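Local coordinates for SusD superfamily protein (Parabacteroides distasonis, PDB 3OTN) that probably binds carbohydrate at the outer membrane as a SusD-family protein, consistent with a part in nutrient capture, at residues 104-108 against 109-113; 159-162 against 163-167; 192-195 against 196-199; 376-380 against 381-385. All coordinates share one frame; numbering follows the deposited sequence.

Contact 1: residues 104-108 against 109-113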
# COMPACT_ATOMS: atom_id res chain seq x y z
N GLU A 104 -3.43 -3.28 36.01
CA GLU A 104 -2.63 -4.10 36.94
C GLU A 104 -3.20 -5.51 37.16
O GLU A 104 -2.44 -6.48 37.11
CB GLU A 104 -2.47 -3.39 38.28
CG GLU A 104 -1.89 -1.99 38.11
CD GLU A 104 -1.24 -1.46 39.37
OE1 GLU A 104 -1.79 -1.66 40.48
OE2 GLU A 104 -0.17 -0.83 39.23
N ASN A 105 -4.50 -5.61 37.36
CA ASN A 105 -5.13 -6.90 37.67
C ASN A 105 -5.39 -7.84 36.46
O ASN A 105 -5.53 -9.06 36.65
CB ASN A 105 -6.45 -6.67 38.44
N LEU A 106 -5.49 -7.28 35.24
CA LEU A 106 -5.84 -8.07 34.04
C LEU A 106 -4.65 -8.89 33.54
O LEU A 106 -3.52 -8.40 33.55
CB LEU A 106 -6.32 -7.16 32.91
CG LEU A 106 -6.84 -7.81 31.62
CD1 LEU A 106 -8.07 -8.72 31.93
CD2 LEU A 106 -7.16 -6.73 30.61
N ASP A 107 -4.93 -10.10 33.08
CA ASP A 107 -3.93 -11.06 32.62
C ASP A 107 -2.83 -10.39 31.81
O ASP A 107 -3.12 -9.65 30.84
CB ASP A 107 -4.60 -12.16 31.81
CG ASP A 107 -3.62 -13.22 31.33
OD1 ASP A 107 -3.24 -14.07 32.15
OD2 ASP A 107 -3.28 -13.23 30.13
N ALA A 108 -1.57 -10.62 32.21
CA ALA A 108 -0.41 -9.97 31.56
C ALA A 108 -0.21 -10.40 30.11
O ALA A 108 0.13 -9.58 29.23
CB ALA A 108 0.91 -10.22 32.38
N SER A 109 -0.44 -11.68 29.85
CA SER A 109 -0.34 -12.19 28.49
C SER A 109 -1.31 -11.47 27.54
O SER A 109 -0.93 -11.09 26.45
CB SER A 109 -0.56 -13.73 28.44
OG SER A 109 -0.48 -14.18 27.08
N LEU A 110 -2.56 -11.29 27.97
CA LEU A 110 -3.58 -10.61 27.19
C LEU A 110 -3.21 -9.15 26.96
O LEU A 110 -3.26 -8.65 25.82
CB LEU A 110 -4.93 -10.72 27.93
CG LEU A 110 -6.18 -10.19 27.27
CD1 LEU A 110 -6.49 -11.04 26.03
CD2 LEU A 110 -7.32 -10.26 28.32
N VAL A 111 -2.79 -8.46 28.03
CA VAL A 111 -2.32 -7.05 27.91
C VAL A 111 -1.06 -6.93 27.02
O VAL A 111 -0.98 -6.03 26.17
CB VAL A 111 -2.15 -6.36 29.28
CG1 VAL A 111 -1.57 -4.88 29.14
CG2 VAL A 111 -3.50 -6.34 29.98
N ASN A 112 -0.10 -7.84 27.16
CA ASN A 112 1.10 -7.87 26.31
C ASN A 112 0.76 -7.95 24.80
O ASN A 112 1.32 -7.22 23.98
CB ASN A 112 1.98 -9.07 26.72
CG ASN A 112 3.26 -9.21 25.88
OD1 ASN A 112 3.24 -9.74 24.76
ND2 ASN A 112 4.38 -8.78 26.44
N GLY A 113 -0.19 -8.81 24.46
CA GLY A 113 -0.68 -8.93 23.07
C GLY A 113 -1.27 -7.66 22.55
O GLY A 113 -0.94 -7.19 21.45
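Leu110 N donates to Asp107 OD2 at 3.0 Å, a capping bond in which the aspartate takes the N-cap of helix 108-133. The carboxylate oxygen is met on its anti side, with the donor 24° out of the carboxylate plane. Because CG of Asp107 stands anti to its own backbone N (chi1 -178°), the carboxylate folds back over the first turn, and OD2 also lies 3.2 Å from Ser109 CB. The backbone carbonyl of the same residue opens the regular helical series: Val111 N reaches Asp107 O at 3.1 Å, and Asn112 N continues it to Ala108 O at 2.7 Å.

Just ahead of the cap, Leu106 turns its two methyls to different partners. CD2 rests on Val111 CG2 at 3.7 Å, the hydrophobic staple that joins the residue before the N-cap to the fourth residue beyond it. CD1 adds an apolar contact with Leu110 CD2 at 4.0 Å. Farther out, Asp175 receives the hydroxyl of Ser109 through its carboxylate and gives its backbone N-H to Asn112 OD1. The contact joins the loop after helix 79-100 to helix 108-133, while Leu106 and Leu110 also lean on helix 15-25.

Contact 2: residues 159-162 against 163-167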
# COMPACT_ATOMS: atom_id res chain seq x y z
N ILE A 159 13.24 8.60 13.36
CA ILE A 159 11.91 8.01 13.40
C ILE A 159 12.05 6.48 13.28
O ILE A 159 11.46 5.74 14.06
CB ILE A 159 10.97 8.52 12.27
CG1 ILE A 159 10.75 10.05 12.31
CG2 ILE A 159 9.66 7.76 12.28
CD1 ILE A 159 10.32 10.61 13.68
N TYR A 160 12.86 6.03 12.34
CA TYR A 160 13.15 4.60 12.23
C TYR A 160 13.84 4.02 13.49
O TYR A 160 13.38 3.02 14.04
CB TYR A 160 14.02 4.29 11.02
CG TYR A 160 13.37 4.15 9.66
CD1 TYR A 160 12.95 2.91 9.18
CD2 TYR A 160 13.29 5.23 8.80
CE1 TYR A 160 12.39 2.78 7.88
CE2 TYR A 160 12.73 5.11 7.54
CZ TYR A 160 12.30 3.89 7.07
OH TYR A 160 11.80 3.81 5.81
N ASP A 161 14.92 4.65 13.94
CA ASP A 161 15.73 4.07 15.02
C ASP A 161 15.06 4.15 16.40
O ASP A 161 15.33 3.31 17.25
CB ASP A 161 17.09 4.78 15.14
CG ASP A 161 18.00 4.54 13.95
OD1 ASP A 161 17.73 3.65 13.13
OD2 ASP A 161 18.99 5.27 13.86
N GLU A 162 14.27 5.19 16.64
CA GLU A 162 13.65 5.41 17.94
C GLU A 162 12.21 4.96 18.05
O GLU A 162 11.75 4.63 19.15
CB GLU A 162 13.76 6.91 18.34
CG GLU A 162 15.20 7.37 18.53
CD GLU A 162 15.37 8.87 18.79
OE1 GLU A 162 14.53 9.47 19.50
OE2 GLU A 162 16.38 9.44 18.29
N ILE A 163 11.48 4.94 16.94
CA ILE A 163 10.07 4.57 16.99
C ILE A 163 9.79 3.28 16.24
O ILE A 163 9.44 2.27 16.83
CB ILE A 163 9.13 5.67 16.47
CG1 ILE A 163 9.41 6.99 17.21
CG2 ILE A 163 7.63 5.22 16.69
CD1 ILE A 163 8.44 8.13 16.82
N ILE A 164 9.96 3.31 14.92
CA ILE A 164 9.50 2.23 14.07
C ILE A 164 10.16 0.89 14.45
O ILE A 164 9.47 -0.08 14.71
CB ILE A 164 9.72 2.55 12.59
CG1 ILE A 164 8.94 3.80 12.17
CG2 ILE A 164 9.34 1.37 11.70
CD1 ILE A 164 9.26 4.27 10.73
N ILE A 165 11.49 0.85 14.46
CA ILE A 165 12.20 -0.41 14.69
C ILE A 165 12.00 -0.92 16.12
O ILE A 165 11.62 -2.09 16.29
CB ILE A 165 13.66 -0.35 14.24
CG1 ILE A 165 13.70 -0.22 12.70
CG2 ILE A 165 14.46 -1.55 14.73
CD1 ILE A 165 15.10 0.25 12.14
N PRO A 166 12.21 -0.07 17.14
CA PRO A 166 11.98 -0.60 18.50
C PRO A 166 10.55 -1.08 18.74
O PRO A 166 10.36 -2.09 19.42
CB PRO A 166 12.32 0.58 19.41
CG PRO A 166 13.23 1.44 18.62
CD PRO A 166 12.80 1.29 17.17
N ASP A 167 9.55 -0.41 18.18
CA ASP A 167 8.14 -0.86 18.33
C ASP A 167 7.98 -2.27 17.76
O ASP A 167 7.40 -3.15 18.39
CB ASP A 167 7.16 0.10 17.59
CG ASP A 167 6.79 1.36 18.40
OD1 ASP A 167 7.23 1.54 19.56
OD2 ASP A 167 6.04 2.22 17.85
O HOH W 1 9.48 3.06 20.52
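Ile164 packs its whole CG1 branch back along the preceding turn of helix 156-172. Its CB lies 3.9 Å from Ile159 O; CG1, placed beside the backbone N by a chi1 of -61°, passes near the same oxygen and Ile159 CG2. At the tip, CD1 meets Ile159 CG2 at 3.8 Å and stands over one face of the Tyr160 ring, offset toward its rim. From helix 187-202, Val197 touches both Ile164 and Tyr160, and the rings of Tyr201 and Tyr160 meet edge-to-face.

The backbone here widens into a pi-type turn. Ile159 O accepts from Ile164 N at 3.0 Å, in the carbonyl plane, and also from Ile163 N, which sits above that plane. Ile165 N repeats the five-residue step, reaching Tyr160 O at 2.9 Å.

A water bridges Glu162 O and Asp167 OD1, 2.9 Å from the latter, and shares its protons among more acceptors than it can serve at once. Asp167 also forms a salt bridge with Arg122. The wide turn keeps the amides of Ile164 and Ile165 paired just ahead of Pro166, which has no N-H to give; the kink there probably accommodates its ring, whose CG comes to 3.1 Å from Asp161 O.

Contact 3: residues 192-195 against 196-199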
# COMPACT_ATOMS: atom_id res chain seq x y z
N ALA A 192 5.96 -9.04 8.29
CA ALA A 192 5.84 -8.44 6.94
C ALA A 192 6.23 -6.96 6.95
O ALA A 192 7.00 -6.50 6.10
CB ALA A 192 4.42 -8.62 6.39
N LEU A 193 5.72 -6.22 7.93
CA LEU A 193 6.06 -4.83 8.07
C LEU A 193 7.53 -4.64 8.39
O LEU A 193 8.17 -3.78 7.77
CB LEU A 193 5.23 -4.15 9.16
CG LEU A 193 5.52 -2.65 9.39
CD1 LEU A 193 5.46 -1.85 8.07
CD2 LEU A 193 4.55 -2.10 10.43
N LEU A 194 8.06 -5.43 9.33
CA LEU A 194 9.46 -5.29 9.73
C LEU A 194 10.39 -5.71 8.57
O LEU A 194 11.44 -5.08 8.37
CB LEU A 194 9.76 -6.02 11.04
CG LEU A 194 11.17 -5.87 11.63
CD1 LEU A 194 11.60 -4.40 11.72
CD2 LEU A 194 11.27 -6.53 13.00
N ALA A 195 10.00 -6.70 7.76
CA ALA A 195 10.77 -7.00 6.53
C ALA A 195 10.88 -5.76 5.62
O ALA A 195 11.95 -5.41 5.12
CB ALA A 195 10.15 -8.18 5.76
N ASP A 196 9.77 -5.09 5.44
CA ASP A 196 9.67 -3.94 4.58
C ASP A 196 10.46 -2.76 5.17
O ASP A 196 11.17 -2.03 4.43
CB ASP A 196 8.18 -3.61 4.39
CG ASP A 196 7.90 -2.73 3.17
OD1 ASP A 196 8.82 -2.32 2.46
OD2 ASP A 196 6.70 -2.42 2.94
N VAL A 197 10.34 -2.56 6.48
CA VAL A 197 11.10 -1.53 7.18
C VAL A 197 12.61 -1.68 6.97
O VAL A 197 13.27 -0.76 6.55
CB VAL A 197 10.74 -1.48 8.69
CG1 VAL A 197 11.76 -0.66 9.48
CG2 VAL A 197 9.30 -0.92 8.85
N TYR A 198 13.13 -2.87 7.22
CA TYR A 198 14.55 -3.11 7.05
C TYR A 198 15.03 -3.08 5.59
O TYR A 198 16.11 -2.56 5.32
CB TYR A 198 14.89 -4.46 7.68
CG TYR A 198 15.04 -4.46 9.18
CD1 TYR A 198 15.70 -3.42 9.86
CD2 TYR A 198 14.66 -5.57 9.91
CE1 TYR A 198 15.92 -3.47 11.23
CE2 TYR A 198 14.87 -5.62 11.30
CZ TYR A 198 15.50 -4.59 11.95
OH TYR A 198 15.74 -4.68 13.33
N LEU A 199 14.22 -3.61 4.66
CA LEU A 199 14.52 -3.51 3.24
C LEU A 199 14.63 -2.05 2.80
O LEU A 199 15.56 -1.68 2.07
CB LEU A 199 13.46 -4.24 2.40
CG LEU A 199 13.59 -4.20 0.88
CD1 LEU A 199 14.92 -4.76 0.41
CD2 LEU A 199 12.32 -4.92 0.23
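Val197 N donates to Leu193 O at 2.8 Å, the shortest hydrogen bond between 192-195 and 196-199, with the donor in the carbonyl plane. It belongs to an unbroken alpha-helical i to i+4 series within helix 187-202, part of the helical, TPR-related framework of the SusD family. Tyr198 N reaches Leu194 O in a nearly straight bond of 174°, and Leu199 N closes on Ala195 O. That last oxygen also accepts from the hydroxyl of Ser216, so the helix backbone is tied to helix 210-225.

Side chains follow the same four-residue spacing. Leu193 CD1 lies 4.0 Å from Val197 CG2, the branch that runs beside the backbone N of Val197 and approaches Leu193 O as well. Next to this pair, between helices 156-172 and 210-225, Leu194 and Tyr198 run side by side in the same direction. The first torsion of Tyr198 (chi1 -79°) puts CG beside the backbone N and carries the ring along Leu194.

Asp196 sends its carboxylate away from this packing, where OD2 is hydrogen-bonded to the hydroxyl of Tyr358; Arg131 adds a long, weak ion pair. The tyrosine bond, and perhaps the distant arginine, may help to offset the cost of a buried carboxylate. Phe127 of helix 108-133 covers Leu193 and Val197, while Met366 of helix 360-375 touches Asp196 and Leu199. The leucine-tyrosine pair is a CH-pi contact: Leu194 CD1 stands over the ring face of Tyr198, 3.9 Å from the ring centroid and 25° off its normal, shifted toward the rim so that CE2 is its nearest ring atom at 3.5 Å.

Contact 4: residues 376-380 against 381-385. With EDO (1,2-ethanediol), chain S.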
# COMPACT_ATOMS: atom_id res chain seq x y z
N GLY A 376 24.35 -11.42 -2.56
CA GLY A 376 24.95 -11.16 -3.87
C GLY A 376 24.62 -12.19 -4.94
O GLY A 376 25.12 -12.10 -6.05
N THR A 377 23.79 -13.18 -4.62
CA THR A 377 23.48 -14.27 -5.55
C THR A 377 22.17 -14.95 -5.05
O THR A 377 21.97 -15.09 -3.84
CB THR A 377 24.70 -15.27 -5.70
OG1 THR A 377 24.46 -16.21 -6.77
CG2 THR A 377 25.02 -16.02 -4.37
N PRO A 378 21.27 -15.32 -5.97
CA PRO A 378 20.01 -15.88 -5.50
C PRO A 378 20.19 -17.30 -4.97
O PRO A 378 20.94 -18.08 -5.56
CB PRO A 378 19.13 -15.84 -6.77
CG PRO A 378 20.08 -16.00 -7.86
CD PRO A 378 21.30 -15.26 -7.44
N ASN A 379 19.52 -17.62 -3.87
CA ASN A 379 19.44 -19.01 -3.39
C ASN A 379 18.19 -19.70 -3.98
O ASN A 379 17.38 -19.07 -4.69
CB ASN A 379 19.51 -19.06 -1.85
CG ASN A 379 18.26 -18.47 -1.14
OD1 ASN A 379 17.20 -18.28 -1.73
ND2 ASN A 379 18.41 -18.22 0.15
N GLN A 380 18.03 -20.99 -3.68
CA GLN A 380 16.95 -21.77 -4.29
C GLN A 380 15.56 -21.24 -3.93
O GLN A 380 14.66 -21.30 -4.77
CB GLN A 380 17.05 -23.27 -3.96
CG GLN A 380 16.13 -24.17 -4.82
CD GLN A 380 16.49 -24.10 -6.31
OE1 GLN A 380 17.67 -24.18 -6.68
NE2 GLN A 380 15.49 -23.92 -7.15
N GLN A 381 15.40 -20.74 -2.71
CA GLN A 381 14.11 -20.22 -2.24
C GLN A 381 13.68 -19.02 -3.09
O GLN A 381 12.52 -18.94 -3.49
CB GLN A 381 14.20 -19.82 -0.76
CG GLN A 381 12.93 -19.23 -0.15
CD GLN A 381 11.75 -20.18 -0.20
OE1 GLN A 381 11.52 -20.88 0.76
NE2 GLN A 381 11.00 -20.22 -1.33
N SER A 382 14.63 -18.14 -3.42
CA SER A 382 14.35 -16.94 -4.23
C SER A 382 14.06 -17.32 -5.66
O SER A 382 13.15 -16.77 -6.27
CB SER A 382 15.53 -15.95 -4.15
OG SER A 382 15.71 -15.47 -2.83
N ILE A 383 14.84 -18.26 -6.20
CA ILE A 383 14.62 -18.78 -7.54
C ILE A 383 13.21 -19.36 -7.63
O ILE A 383 12.48 -19.05 -8.57
CB ILE A 383 15.68 -19.83 -7.93
CG1 ILE A 383 17.03 -19.15 -8.19
CG2 ILE A 383 15.25 -20.65 -9.19
CD1 ILE A 383 18.19 -20.11 -8.33
N ASP A 384 12.83 -20.18 -6.65
CA ASP A 384 11.50 -20.80 -6.63
C ASP A 384 10.38 -19.74 -6.54
O ASP A 384 9.36 -19.89 -7.16
CB ASP A 384 11.37 -21.83 -5.48
CG ASP A 384 12.19 -23.09 -5.70
OD1 ASP A 384 12.64 -23.36 -6.83
OD2 ASP A 384 12.39 -23.83 -4.71
N ILE A 385 10.59 -18.68 -5.76
CA ILE A 385 9.59 -17.59 -5.61
C ILE A 385 9.31 -16.91 -6.96
O ILE A 385 8.15 -16.81 -7.37
CB ILE A 385 10.06 -16.57 -4.52
CG1 ILE A 385 9.84 -17.15 -3.13
CG2 ILE A 385 9.38 -15.17 -4.68
CD1 ILE A 385 10.66 -16.47 -2.02
C1 EDO S . 7.78 -20.84 -0.95
O1 EDO S . 8.54 -21.53 -1.95
C2 EDO S . 6.47 -20.36 -1.55
O2 EDO S . 5.46 -20.36 -0.54
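The backbone leaves helix 360-375 at Gly376, which has positive phi, runs extended through Thr377 and Pro378, and enters helix 380-392 beyond Asn379. At that N-cap, Asn379 OD1 accepts from Ser382 N at 3.1 Å, the donor lying nearly in line with the side-chain C=O. A chi1 of 68° puts the amide between the backbone N and the carbonyl carbon, close enough to turn back over the first helical turn. Asn379 O takes Ile383 N at 3.1 Å and, weakly, Ser382 N.

This is a helix N-cap in the C-terminal part of a SusD-type fold, and Gln371 of the preceding helix braces it: its OE1 receives both Asn379 N and the Ser382 hydroxyl, while Asn379 ND2 reaches Tyr367. Pro378 CB packs on Ile383 CG1 at 4.2 Å.

On the outer side Gln380, bent at chi2, brings NE2 to Asp384 OD1 at 2.9 Å. The carboxylate oxygen lies in the plane of the amide, but the nitrogen comes from above the carboxylate, the two planes being 53° apart. Gln381 NE2 donates to O1 of a 1,2-ethanediol at 2.9 Å, a molecule probably from the crystallisation liquor that Tyr360 and Gln388 also bind.

How the contacts relate
From the N terminus the four contacts follow in series, and none nests in or crosses another; each is local, closing a single turn or a cap. Contact 1 starts helix 108-133 at the surface, and contact 2 lies in the next helix, 156-172, with centres about 24 Å apart. Contact 3, on helix 187-202, touches contact 2 directly: Ile164 CG2 meets Val197 CG2 at 3.7 Å, and Ile165 packs against Tyr198. Contact 4 caps helix 380-392 in the C-terminal family region, its nearest atoms about 11 Å from contact 3. Helix 108-133 flanks both 2 and 3, while helices 210-225 and 360-375 bridge 3 and 4.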